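Local coordinates for protein KauB (Pseudomonas aeruginosa PAO1, PDB 6B4R) that probably oxidises aminoaldehydes and a broad range of other aldehydes to the corresponding acids with NAD(P)+, as a member of the aldehyde dehydrogenase family, at residues R21-G26 with L206-G211; V63-N68 with V216-P221; L103-D108 with S114-I119; S193-L198 with D346-N351. One frame throughout, in Å; residues are numbered along the deposited sequence.

Contact 1: residues R21-G26 with L206-G211; sequences RAFVNG and LAVEAG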
loop_
_atom_site.group_PDB
_atom_site.type_symbol
_atom_site.label_atom_id
_atom_site.label_comp_id
_atom_site.label_asym_id
_atom_site.label_seq_id
_atom_site.Cartn_x
_atom_site.Cartn_y
_atom_site.Cartn_z
ATOM N N ARG A 21 -31.787 11.294 28.305
ATOM C CA ARG A 21 -32.459 10.146 27.707
ATOM C C ARG A 21 -31.559 9.411 26.723
ATOM O O ARG A 21 -30.565 9.958 26.251
ATOM C CB ARG A 21 -33.750 10.580 27.011
ATOM C CG ARG A 21 -34.862 10.973 27.966
ATOM C CD ARG A 21 -36.065 11.509 27.209
ATOM N NE ARG A 21 -35.716 12.676 26.405
ATOM C CZ ARG A 21 -36.572 13.334 25.631
ATOM N NH1 ARG A 21 -37.835 12.940 25.553
ATOM N NH2 ARG A 21 -36.162 14.385 24.934
ATOM N N ALA A 22 -31.910 8.165 26.430
ATOM C CA ALA A 22 -31.217 7.396 25.407
ATOM C C ALA A 22 -31.594 7.934 24.032
ATOM O O ALA A 22 -32.595 8.633 23.888
ATOM C CB ALA A 22 -31.577 5.927 25.517
ATOM N N PHE A 23 -30.789 7.613 23.028
ATOM C CA PHE A 23 -31.061 8.049 21.664
ATOM C C PHE A 23 -31.114 6.843 20.739
ATOM O O PHE A 23 -30.078 6.313 20.337
ATOM C CB PHE A 23 -29.987 9.029 21.191
ATOM C CG PHE A 23 -30.344 9.762 19.927
ATOM C CD1 PHE A 23 -31.014 10.976 19.980
ATOM C CD2 PHE A 23 -29.999 9.246 18.686
ATOM C CE1 PHE A 23 -31.338 11.657 18.822
ATOM C CE2 PHE A 23 -30.319 9.924 17.525
ATOM C CZ PHE A 23 -30.990 11.130 17.593
ATOM N N VAL A 24 -32.325 6.407 20.411
ATOM C CA VAL A 24 -32.508 5.244 19.552
ATOM C C VAL A 24 -33.379 5.575 18.344
ATOM O O VAL A 24 -34.453 6.159 18.486
ATOM C CB VAL A 24 -33.139 4.067 20.323
ATOM C CG1 VAL A 24 -33.261 2.844 19.425
ATOM C CG2 VAL A 24 -32.318 3.743 21.562
ATOM N N ASN A 25 -32.904 5.198 17.159
ATOM C CA ASN A 25 -33.639 5.404 15.915
ATOM C C ASN A 25 -33.995 6.868 15.676
ATOM O O ASN A 25 -35.133 7.194 15.342
ATOM C CB ASN A 25 -34.897 4.530 15.877
ATOM C CG ASN A 25 -35.428 4.330 14.470
ATOM O OD1 ASN A 25 -34.709 4.515 13.489
ATOM N ND2 ASN A 25 -36.695 3.945 14.365
ATOM N N GLY A 26 -33.016 7.747 15.865
ATOM C CA GLY A 26 -33.180 9.157 15.562
ATOM C C GLY A 26 -33.990 9.954 16.569
ATOM O O GLY A 26 -34.237 11.140 16.363
ATOM N N LEU A 206 -26.702 15.502 17.107
ATOM C CA LEU A 206 -25.898 16.256 16.149
ATOM C C LEU A 206 -25.569 15.430 14.909
ATOM O O LEU A 206 -25.451 15.969 13.808
ATOM C CB LEU A 206 -24.610 16.758 16.802
ATOM C CG LEU A 206 -24.757 17.684 18.011
ATOM C CD1 LEU A 206 -23.392 18.150 18.488
ATOM C CD2 LEU A 206 -25.648 18.872 17.682
ATOM N N ALA A 207 -25.410 14.123 15.091
ATOM C CA ALA A 207 -25.167 13.229 13.966
ATOM C C ALA A 207 -26.367 13.234 13.024
ATOM O O ALA A 207 -26.214 13.324 11.804
ATOM C CB ALA A 207 -24.885 11.817 14.458
ATOM N N VAL A 208 -27.558 13.143 13.606
ATOM C CA VAL A 208 -28.799 13.163 12.839
ATOM C C VAL A 208 -28.947 14.478 12.073
ATOM O O VAL A 208 -29.340 14.485 10.906
ATOM C CB VAL A 208 -30.025 12.921 13.747
ATOM C CG1 VAL A 208 -31.313 13.232 13.011
ATOM C CG2 VAL A 208 -30.031 11.485 14.248
ATOM N N GLU A 209 -28.605 15.586 12.726
ATOM C CA GLU A 209 -28.689 16.902 12.098
ATOM C C GLU A 209 -27.704 17.035 10.944
ATOM O O GLU A 209 -27.958 17.760 9.982
ATOM C CB GLU A 209 -28.440 18.011 13.122
ATOM C CG GLU A 209 -29.492 18.101 14.216
ATOM C CD GLU A 209 -29.213 19.217 15.204
ATOM O OE1 GLU A 209 -28.241 19.973 14.993
ATOM O OE2 GLU A 209 -29.966 19.339 16.195
ATOM N N ALA A 210 -26.578 16.336 11.045
ATOM C CA ALA A 210 -25.531 16.419 10.033
ATOM C C ALA A 210 -25.875 15.616 8.782
ATOM O O ALA A 210 -25.301 15.842 7.716
ATOM C CB ALA A 210 -24.206 15.956 10.611
ATOM N N GLY A 211 -26.807 14.678 8.912
ATOM C CA GLY A 211 -27.231 13.879 7.779
ATOM C C GLY A 211 -27.156 12.379 7.997
ATOM O O GLY A 211 -27.601 11.605 7.150
#

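Contact 2: residues V63-N68 with V216-P221; sequences VKVARN and VFNVLP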
loop_
_atom_site.group_PDB
_atom_site.type_symbol
_atom_site.label_atom_id
_atom_site.label_comp_id
_atom_site.label_asym_id
_atom_site.label_seq_id
_atom_site.Cartn_x
_atom_site.Cartn_y
_atom_site.Cartn_z
ATOM N N VAL A 63 -30.345 -2.927 18.754
ATOM C CA VAL A 63 -29.713 -3.805 17.774
ATOM C C VAL A 63 -30.616 -4.026 16.563
ATOM O O VAL A 63 -30.164 -3.936 15.419
ATOM C CB VAL A 63 -29.305 -5.159 18.393
ATOM C CG1 VAL A 63 -28.916 -6.147 17.307
ATOM C CG2 VAL A 63 -28.157 -4.967 19.375
ATOM N N LYS A 64 -31.893 -4.301 16.820
ATOM C CA LYS A 64 -32.873 -4.476 15.751
ATOM C C LYS A 64 -32.939 -3.233 14.871
ATOM O O LYS A 64 -32.947 -3.326 13.643
ATOM C CB LYS A 64 -34.258 -4.786 16.325
ATOM C CG LYS A 64 -34.390 -6.180 16.920
ATOM C CD LYS A 64 -35.794 -6.423 17.459
ATOM C CE LYS A 64 -35.921 -7.816 18.060
ATOM N NZ LYS A 64 -37.265 -8.055 18.656
ATOM N N VAL A 65 -32.975 -2.070 15.514
ATOM C CA VAL A 65 -32.967 -0.793 14.814
ATOM C C VAL A 65 -31.682 -0.606 14.003
ATOM O O VAL A 65 -31.728 -0.250 12.824
ATOM C CB VAL A 65 -33.136 0.377 15.802
ATOM C CG1 VAL A 65 -32.815 1.691 15.129
ATOM C CG2 VAL A 65 -34.550 0.389 16.372
ATOM N N ALA A 66 -30.542 -0.859 14.639
ATOM C CA ALA A 66 -29.247 -0.748 13.972
ATOM C C ALA A 66 -29.144 -1.701 12.784
ATOM O O ALA A 66 -28.643 -1.330 11.725
ATOM C CB ALA A 66 -28.114 -1.004 14.961
ATOM N N ARG A 67 -29.623 -2.929 12.973
ATOM C CA ARG A 67 -29.618 -3.935 11.916
ATOM C C ARG A 67 -30.439 -3.491 10.709
ATOM O O ARG A 67 -29.977 -3.577 9.571
ATOM C CB ARG A 67 -30.148 -5.270 12.447
ATOM C CG ARG A 67 -30.298 -6.354 11.385
ATOM C CD ARG A 67 -28.967 -6.695 10.727
ATOM N NE ARG A 67 -27.989 -7.189 11.691
ATOM C CZ ARG A 67 -26.703 -7.383 11.415
ATOM N NH1 ARG A 67 -26.237 -7.124 10.202
ATOM N NH2 ARG A 67 -25.880 -7.833 12.352
ATOM N N ASN A 68 -31.654 -3.015 10.967
ATOM C CA ASN A 68 -32.557 -2.585 9.906
ATOM C C ASN A 68 -32.016 -1.398 9.124
ATOM O O ASN A 68 -32.178 -1.324 7.906
ATOM C CB ASN A 68 -33.936 -2.251 10.476
ATOM C CG ASN A 68 -34.630 -3.463 11.062
ATOM O OD1 ASN A 68 -34.369 -4.596 10.657
ATOM N ND2 ASN A 68 -35.518 -3.231 12.023
ATOM N N VAL A 216 -28.647 4.615 12.553
ATOM C CA VAL A 216 -27.267 4.314 12.193
ATOM C C VAL A 216 -26.332 4.577 13.374
ATOM O O VAL A 216 -25.329 3.884 13.554
ATOM C CB VAL A 216 -26.823 5.111 10.950
ATOM C CG1 VAL A 216 -25.368 4.818 10.607
ATOM C CG2 VAL A 216 -27.724 4.776 9.768
ATOM N N PHE A 217 -26.678 5.568 14.188
ATOM C CA PHE A 217 -25.897 5.880 15.379
ATOM C C PHE A 217 -26.797 6.031 16.607
ATOM O O PHE A 217 -27.510 7.024 16.757
ATOM C CB PHE A 217 -25.043 7.132 15.146
ATOM C CG PHE A 217 -24.372 7.655 16.387
ATOM C CD1 PHE A 217 -23.787 6.791 17.298
ATOM C CD2 PHE A 217 -24.312 9.016 16.631
ATOM C CE1 PHE A 217 -23.173 7.274 18.438
ATOM C CE2 PHE A 217 -23.691 9.504 17.766
ATOM C CZ PHE A 217 -23.124 8.634 18.670
ATOM N N ASN A 218 -26.745 5.034 17.484
ATOM C CA ASN A 218 -27.586 4.998 18.674
ATOM C C ASN A 218 -26.766 5.086 19.957
ATOM O O ASN A 218 -25.617 4.653 20.000
ATOM C CB ASN A 218 -28.443 3.730 18.674
ATOM C CG ASN A 218 -29.237 3.568 17.391
ATOM O OD1 ASN A 218 -30.366 4.047 17.280
ATOM N ND2 ASN A 218 -28.643 2.899 16.409
ATOM N N VAL A 219 -27.357 5.656 21.002
ATOM C CA VAL A 219 -26.657 5.828 22.272
ATOM C C VAL A 219 -27.476 5.288 23.443
ATOM O O VAL A 219 -28.572 5.775 23.722
ATOM C CB VAL A 219 -26.300 7.311 22.531
ATOM C CG1 VAL A 219 -25.707 7.487 23.922
ATOM C CG2 VAL A 219 -25.337 7.822 21.475
ATOM N N LEU A 220 -26.933 4.279 24.122
ATOM C CA LEU A 220 -27.599 3.662 25.267
ATOM C C LEU A 220 -26.808 3.860 26.553
ATOM O O LEU A 220 -25.877 3.109 26.833
ATOM C CB LEU A 220 -27.800 2.164 25.036
ATOM C CG LEU A 220 -28.791 1.709 23.964
ATOM C CD1 LEU A 220 -28.820 0.191 23.917
ATOM C CD2 LEU A 220 -30.180 2.269 24.233
ATOM N N PRO A 221 -27.180 4.874 27.346
ATOM C CA PRO A 221 -26.527 5.090 28.641
ATOM C C PRO A 221 -26.976 4.047 29.663
ATOM O O PRO A 221 -28.063 3.482 29.529
ATOM C CB PRO A 221 -27.009 6.483 29.044
ATOM C CG PRO A 221 -28.325 6.639 28.363
ATOM C CD PRO A 221 -28.214 5.887 27.064
#

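Contact 3: residues L103-D108 with S114-I119; sequences LLETLD and SDSLHI. With K (potassium ion), chain G.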
loop_
_atom_site.group_PDB
_atom_site.type_symbol
_atom_site.label_atom_id
_atom_site.label_comp_id
_atom_site.label_asym_id
_atom_site.label_seq_id
_atom_site.Cartn_x
_atom_site.Cartn_y
_atom_site.Cartn_z
ATOM N N LEU A 103 -18.318 21.874 28.323
ATOM C CA LEU A 103 -18.919 22.115 29.629
ATOM C C LEU A 103 -19.557 20.836 30.155
ATOM O O LEU A 103 -19.465 20.526 31.344
ATOM C CB LEU A 103 -19.954 23.240 29.543
ATOM C CG LEU A 103 -20.676 23.629 30.835
ATOM C CD1 LEU A 103 -19.683 24.007 31.926
ATOM C CD2 LEU A 103 -21.648 24.769 30.574
ATOM N N LEU A 104 -20.199 20.095 29.258
ATOM C CA LEU A 104 -20.766 18.796 29.597
ATOM C C LEU A 104 -19.682 17.821 30.063
ATOM O O LEU A 104 -19.893 17.052 30.997
ATOM C CB LEU A 104 -21.530 18.217 28.404
ATOM C CG LEU A 104 -22.900 18.841 28.127
ATOM C CD1 LEU A 104 -23.476 18.339 26.814
ATOM C CD2 LEU A 104 -23.851 18.540 29.273
ATOM N N GLU A 105 -18.523 17.866 29.411
ATOM C CA GLU A 105 -17.386 17.027 29.783
ATOM C C GLU A 105 -16.912 17.311 31.206
ATOM O O GLU A 105 -16.846 16.410 32.044
ATOM C CB GLU A 105 -16.224 17.252 28.814
ATOM C CG GLU A 105 -16.319 16.462 27.525
ATOM C CD GLU A 105 -16.039 14.991 27.736
ATOM O OE1 GLU A 105 -15.334 14.665 28.712
ATOM O OE2 GLU A 105 -16.520 14.165 26.931
ATOM N N THR A 106 -16.579 18.574 31.456
ATOM C CA THR A 106 -16.052 19.029 32.739
ATOM C C THR A 106 -16.986 18.741 33.914
ATOM O O THR A 106 -16.556 18.236 34.952
ATOM C CB THR A 106 -15.758 20.536 32.690
ATOM O OG1 THR A 106 -14.643 20.773 31.823
ATOM C CG2 THR A 106 -15.443 21.072 34.075
ATOM N N LEU A 107 -18.263 19.069 33.748
ATOM C CA LEU A 107 -19.254 18.806 34.784
ATOM C C LEU A 107 -19.412 17.308 35.030
ATOM O O LEU A 107 -19.572 16.872 36.167
ATOM C CB LEU A 107 -20.602 19.428 34.408
ATOM C CG LEU A 107 -20.658 20.956 34.392
ATOM C CD1 LEU A 107 -22.032 21.445 33.958
ATOM C CD2 LEU A 107 -20.292 21.516 35.757
ATOM N N ASP A 108 -19.353 16.524 33.959
ATOM C CA ASP A 108 -19.571 15.085 34.049
ATOM C C ASP A 108 -18.461 14.349 34.806
ATOM O O ASP A 108 -18.726 13.680 35.805
ATOM C CB ASP A 108 -19.727 14.485 32.652
ATOM C CG ASP A 108 -20.768 13.389 32.602
ATOM O OD1 ASP A 108 -21.111 12.841 33.669
ATOM O OD2 ASP A 108 -21.239 13.067 31.490
ATOM N N SER A 114 -10.476 24.051 30.247
ATOM C CA SER A 114 -9.544 24.420 29.187
ATOM C C SER A 114 -9.101 23.192 28.402
ATOM O O SER A 114 -8.813 23.275 27.205
ATOM C CB SER A 114 -8.324 25.138 29.763
ATOM O OG SER A 114 -8.687 26.384 30.333
ATOM N N ASP A 115 -9.050 22.052 29.082
ATOM C CA ASP A 115 -8.709 20.793 28.433
ATOM C C ASP A 115 -9.877 20.275 27.601
ATOM O O ASP A 115 -9.690 19.802 26.479
ATOM C CB ASP A 115 -8.295 19.743 29.468
ATOM C CG ASP A 115 -7.001 20.098 30.171
ATOM O OD1 ASP A 115 -6.226 20.906 29.619
ATOM O OD2 ASP A 115 -6.755 19.563 31.273
ATOM N N SER A 116 -11.081 20.367 28.154
ATOM C CA SER A 116 -12.272 19.886 27.467
ATOM C C SER A 116 -12.496 20.638 26.163
ATOM O O SER A 116 -12.888 20.051 25.156
ATOM C CB SER A 116 -13.503 20.025 28.360
ATOM O OG SER A 116 -13.422 19.162 29.477
ATOM N N LEU A 117 -12.241 21.939 26.189
ATOM C CA LEU A 117 -12.482 22.783 25.028
ATOM C C LEU A 117 -11.343 22.724 24.011
ATOM O O LEU A 117 -11.575 22.462 22.830
ATOM C CB LEU A 117 -12.731 24.227 25.464
ATOM C CG LEU A 117 -13.130 25.199 24.354
ATOM C CD1 LEU A 117 -14.399 24.733 23.667
ATOM C CD2 LEU A 117 -13.306 26.600 24.915
ATOM N N HIS A 118 -10.115 22.955 24.463
ATOM C CA HIS A 118 -8.988 23.098 23.540
ATOM C C HIS A 118 -8.346 21.774 23.129
ATOM O O HIS A 118 -7.716 21.689 22.074
ATOM C CB HIS A 118 -7.933 24.048 24.112
ATOM C CG HIS A 118 -8.483 25.372 24.539
ATOM N ND1 HIS A 118 -9.153 26.215 23.675
ATOM C CD2 HIS A 118 -8.472 26.000 25.738
ATOM C CE1 HIS A 118 -9.527 27.300 24.323
ATOM N NE2 HIS A 118 -9.125 27.196 25.579
ATOM N N ILE A 119 -8.503 20.744 23.953
ATOM C CA ILE A 119 -7.931 19.440 23.632
ATOM C C ILE A 119 -8.994 18.436 23.193
ATOM O O ILE A 119 -9.029 18.033 22.032
ATOM C CB ILE A 119 -7.126 18.859 24.814
ATOM C CG1 ILE A 119 -6.024 19.831 25.236
ATOM C CG2 ILE A 119 -6.532 17.512 24.444
ATOM C CD1 ILE A 119 -5.149 19.314 26.352
HETATM K K K G . -20.787 11.963 36.332
HETATM O O HOH W 1 -22.689 9.804 36.197
#

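Contact 4: residues S193-L198 with D346-N351; sequences SEKSPL and DTQQMN. With K (potassium ion), chain G.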
loop_
_atom_site.group_PDB
_atom_site.type_symbol
_atom_site.label_atom_id
_atom_site.label_comp_id
_atom_site.label_asym_id
_atom_site.label_seq_id
_atom_site.Cartn_x
_atom_site.Cartn_y
_atom_site.Cartn_z
ATOM N N SER A 193 -19.763 5.272 29.400
ATOM C CA SER A 193 -19.602 4.907 30.800
ATOM C C SER A 193 -20.696 5.553 31.640
ATOM O O SER A 193 -21.155 6.651 31.330
ATOM C CB SER A 193 -18.229 5.346 31.309
ATOM O OG SER A 193 -18.167 5.283 32.721
ATOM N N GLU A 194 -21.107 4.875 32.706
ATOM C CA GLU A 194 -22.122 5.418 33.603
ATOM C C GLU A 194 -21.560 6.572 34.428
ATOM O O GLU A 194 -22.299 7.274 35.118
ATOM C CB GLU A 194 -22.683 4.332 34.526
ATOM C CG GLU A 194 -21.685 3.774 35.530
ATOM C CD GLU A 194 -20.793 2.700 34.939
ATOM O OE1 GLU A 194 -21.063 2.253 33.804
ATOM O OE2 GLU A 194 -19.819 2.302 35.612
ATOM N N LYS A 195 -20.247 6.761 34.354
ATOM C CA LYS A 195 -19.591 7.867 35.037
ATOM C C LYS A 195 -19.558 9.127 34.172
ATOM O O LYS A 195 -19.195 10.198 34.656
ATOM C CB LYS A 195 -18.166 7.481 35.435
ATOM C CG LYS A 195 -18.071 6.319 36.412
ATOM C CD LYS A 195 -16.618 6.049 36.780
ATOM C CE LYS A 195 -16.476 4.820 37.663
ATOM N NZ LYS A 195 -17.184 4.980 38.963
ATOM N N SER A 196 -19.936 9.000 32.901
ATOM C CA SER A 196 -19.902 10.138 31.979
ATOM C C SER A 196 -20.707 9.908 30.700
ATOM O O SER A 196 -20.131 9.687 29.636
ATOM C CB SER A 196 -18.455 10.471 31.611
ATOM O OG SER A 196 -17.825 9.355 31.005
ATOM N N PRO A 197 -22.043 9.972 30.794
ATOM C CA PRO A 197 -22.886 9.676 29.631
ATOM C C PRO A 197 -23.315 10.903 28.816
ATOM O O PRO A 197 -23.748 10.744 27.674
ATOM C CB PRO A 197 -24.113 9.031 30.274
ATOM C CG PRO A 197 -24.243 9.746 31.587
ATOM C CD PRO A 197 -22.839 10.114 32.028
ATOM N N LEU A 198 -23.184 12.098 29.385
ATOM C CA LEU A 198 -23.805 13.299 28.820
ATOM C C LEU A 198 -23.386 13.674 27.386
ATOM O O LEU A 198 -24.243 13.964 26.550
ATOM C CB LEU A 198 -23.621 14.491 29.766
ATOM C CG LEU A 198 -24.123 14.269 31.198
ATOM C CD1 LEU A 198 -23.993 15.535 32.034
ATOM C CD2 LEU A 198 -25.558 13.748 31.212
ATOM N N ASP A 346 -14.915 10.297 40.568
ATOM C CA ASP A 346 -15.868 10.112 41.667
ATOM C C ASP A 346 -15.194 9.760 42.994
ATOM O O ASP A 346 -13.967 9.748 43.095
ATOM C CB ASP A 346 -16.947 9.074 41.309
ATOM C CG ASP A 346 -16.368 7.712 40.937
ATOM O OD1 ASP A 346 -17.092 6.922 40.295
ATOM O OD2 ASP A 346 -15.203 7.424 41.284
ATOM N N THR A 347 -16.007 9.475 44.008
ATOM C CA THR A 347 -15.501 9.131 45.333
ATOM C C THR A 347 -14.765 7.791 45.318
ATOM O O THR A 347 -13.707 7.644 45.934
ATOM C CB THR A 347 -16.640 9.086 46.376
ATOM O OG1 THR A 347 -17.237 10.383 46.490
ATOM C CG2 THR A 347 -16.109 8.660 47.738
ATOM N N GLN A 348 -15.331 6.822 44.603
ATOM C CA GLN A 348 -14.748 5.488 44.495
ATOM C C GLN A 348 -13.345 5.522 43.895
ATOM O O GLN A 348 -12.434 4.849 44.379
ATOM C CB GLN A 348 -15.648 4.585 43.650
ATOM C CG GLN A 348 -15.095 3.185 43.435
ATOM C CD GLN A 348 -15.939 2.364 42.481
ATOM O OE1 GLN A 348 -16.912 2.860 41.910
ATOM N NE2 GLN A 348 -15.571 1.101 42.300
ATOM N N GLN A 349 -13.180 6.307 42.835
ATOM C CA GLN A 349 -11.887 6.442 42.182
ATOM C C GLN A 349 -10.895 7.120 43.117
ATOM O O GLN A 349 -9.720 6.753 43.162
ATOM C CB GLN A 349 -12.020 7.239 40.882
ATOM C CG GLN A 349 -10.734 7.339 40.074
ATOM C CD GLN A 349 -10.304 6.005 39.488
ATOM O OE1 GLN A 349 -11.134 5.137 39.211
ATOM N NE2 GLN A 349 -8.999 5.834 39.300
ATOM N N MET A 350 -11.380 8.105 43.870
ATOM C CA MET A 350 -10.546 8.822 44.828
ATOM C C MET A 350 -10.025 7.888 45.915
ATOM O O MET A 350 -8.838 7.912 46.246
ATOM C CB MET A 350 -11.326 9.974 45.464
ATOM C CG MET A 350 -10.487 10.838 46.391
ATOM S SD MET A 350 -11.459 12.034 47.324
ATOM C CE MET A 350 -12.539 10.947 48.249
ATOM N N ASN A 351 -10.919 7.070 46.463
ATOM C CA ASN A 351 -10.554 6.113 47.504
ATOM C C ASN A 351 -9.533 5.098 47.008
ATOM O O ASN A 351 -8.633 4.699 47.745
ATOM C CB ASN A 351 -11.793 5.388 48.030
ATOM C CG ASN A 351 -12.744 6.315 48.756
ATOM O OD1 ASN A 351 -12.328 7.317 49.336
ATOM N ND2 ASN A 351 -14.030 5.986 48.727
HETATM K K K G . -20.787 11.963 36.332
HETATM O O HOH W 1 -22.689 9.804 36.197
#

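Contact 1: residues R21-G26 with L206-G211
Phe23 and Val208 meet through the far edge of a phenyl ring and a single methyl group. The CB of Phe23 sets out toward the helix, and with CG anti to the backbone N (chi1 -167°) the ring is carried lengthwise across the gap. CB, CG and the CD atoms stay short of the partner. CE2 is the first to arrive, 3.6 Å from CG2 of Val208, and the tip atom CZ follows at 3.5 Å from the same CG2. The methyl lies near the plane of the ring, at its edge. At chi1 168° the CG2 of Val208 lies anti to the carbonyl carbon and is the branch that meets the ring. CG2 has a second neighbour in Gly26, whose CA is 4.1 Å away. Gly26 follows Asn25 in the tight turn of the 22-24/27-29 beta hairpin, and both residues have positive phi, close to a type I' turn. Ala204 and Gln205, earlier on the same helix, also touch Phe23, while Tyr28 of the second hairpin strand packs edge-to-face with the ring. Three residues after Val208, Gly211 leaves helical angles with positive phi in a Schellman motif. Helix 198-210 is the crossover helix between the adjacent parallel strands 187-191 and 217-219, a beta-alpha-beta unit characteristic of the Rossmann-like domain of aldehyde dehydrogenases, with the 22-29 hairpin set alongside strand 217-219.

Contact 2: residues V63-N68 with V216-P221
Asn218 turns its amide toward the helix, its oxygen lying against Val65 and its nitrogen against Ala66. OD1 is 4.0 Å from CG1 of Val65, and ND2 is 4.2 Å from CB of Ala66, so the first shell is polar atoms against methyl groups, in van der Waals contact without a hydrogen bond across it. Val65 crosses the asparagine obliquely. Its CG1 stands anti to the backbone N (chi1 167°), and that branch does the touching.

The amide is held by partners outside the two segments. OD1 accepts a hydrogen bond from the backbone N of Asn25, in the turn of the 22-29 hairpin, and ND2 makes a weak bond to the carbonyl of Gly215; the OD1 bond, helped by the weak one at ND2, probably sets the rotation of the amide. The strand itself, 217-219, belongs to the Rossmann-like sheet, where it runs parallel to strand 187-191, with Asn218 bonded through its backbone to Val188 and Leu190. On its other flank Val219 exchanges a backbone hydrogen bond with Phe23. Side chains alternate along it: Asn218 faces helix 56-72, whereas Phe217 and Val219 reach helix 198-210, so the sheet is sandwiched between two helices here.

The position of helix 56-72 is set further out. The carbonyl of Ala66 accepts a hydrogen bond from the hydroxyl of Ser187, and Ala66 and Val63 pack on Ile189 of the neighbouring strand. The next residue, Arg67, forms salt bridges with Asp236 and Asp238.

Contact 3: residues L103-D108 with S114-I119
Matching first torsions bring the hydroxyls of Thr106 and Ser116 together: OG1 of Thr106 (chi1 -69°) and OG of Ser116 (chi1 -67°) each stand anti to their own carbonyl carbon. The two hydroxyl oxygens end 3.1 Å apart, OG1 of Thr106 to OG of Ser116. Thr106 OG1 has its stronger partner in the carbonyl of Lys111, and Ser116 OG is also weakly bonded to that of Pro112, both in the short link between the helices.

Glu105 adds an apolar contact. Its CB lies 3.5 Å from OG of Ser116 and 3.9 Å from CB of Ser116, while the bend at chi2 (-73°) takes the carboxylate off to Thr199, whose hydroxyl bonds OE2. The small serine thus sits against two consecutive residues of the facing helix. Helices 98-109 and 113-133, joined by a connection of three residues, are two successive helices of the aldehyde dehydrogenase fold, packed at this buried point close to their connection.

One turn past Glu105, Asp108 holds the potassium ion twice, through its backbone O at 2.7 Å and its OD1 at 2.8 Å. The carbonyls of Leu40 and Lys195 and a water molecule complete this site, probably the intrasubunit cation site known from relatives. The remaining carboxylate oxygen, OD2, accepts from the backbone N of Leu198. On the second helix, Ile119 touches the bound polyether ligand.

Contact 4: residues S193-L198 with D346-N351
Lys195 and Asp346 approach each other at about a right angle, the lysine chain ending against one oxygen of the carboxylate. The lysine runs extended from CG until its last torsion, where a bend (chi4 -62°) swings the ammonium group onto OD1. The two form a salt bridge, with NZ of Lys195 modelled 2.4 Å from OD1 of Asp346; the distance itself is doubtful at this resolution, though the pairing is clear. The other oxygen, OD2 of Asp346, is 3.9 Å from NZ of Lys195 and has a different task. Asp346 is the N-cap of helix 347-362: its OD2 accepts a hydrogen bond from the backbone N of Gln349, 2.8 Å away and met nearly along the C-O axis. Its CG, placed between the backbone N and the carbonyl carbon (chi1 57°), sets the carboxylate where OD2 caps the helix and OD1 meets the lysine. Gln348 stretches alongside, its OE1 3.6 Å from NZ of Lys195, near but not bonded.

Lys195 belongs to a type I turn, Ser193 to Ser196, stiffened by an ST turn in which Ser193 OG accepts from the backbone N of Lys195. Lys195 O binds the potassium ion at 2.9 Å, and a water on that ion donates to the carbonyl of Glu194. Lys195 thus plays two roles: its carbonyl ligates a metal cation, while its own ammonium pairs with a carboxylate that the helix start would also tend to keep ionised.

In the fold
From the N terminus, segment 21-26 opens contact 1 and 63-68 opens contact 2, both long-range. Contact 3 then opens and closes at once, joining the consecutive helices 98-109 and 113-133 within the spans of contacts 1 and 2. Segment 193-198 opens contact 4 before 206-211 closes contact 1 and 216-221 closes contact 2; contact 4 itself closes only at 346-351, so contacts 1, 2 and 4 all cross one another. Contacts 1 and 2 meet directly and join the 22-29 hairpin and helix 56-72 to the Rossmann-like sheet. Contacts 3 and 4 share the potassium ion and its water, linking helix 98-109 through the 193-198 loop to helix 347-362.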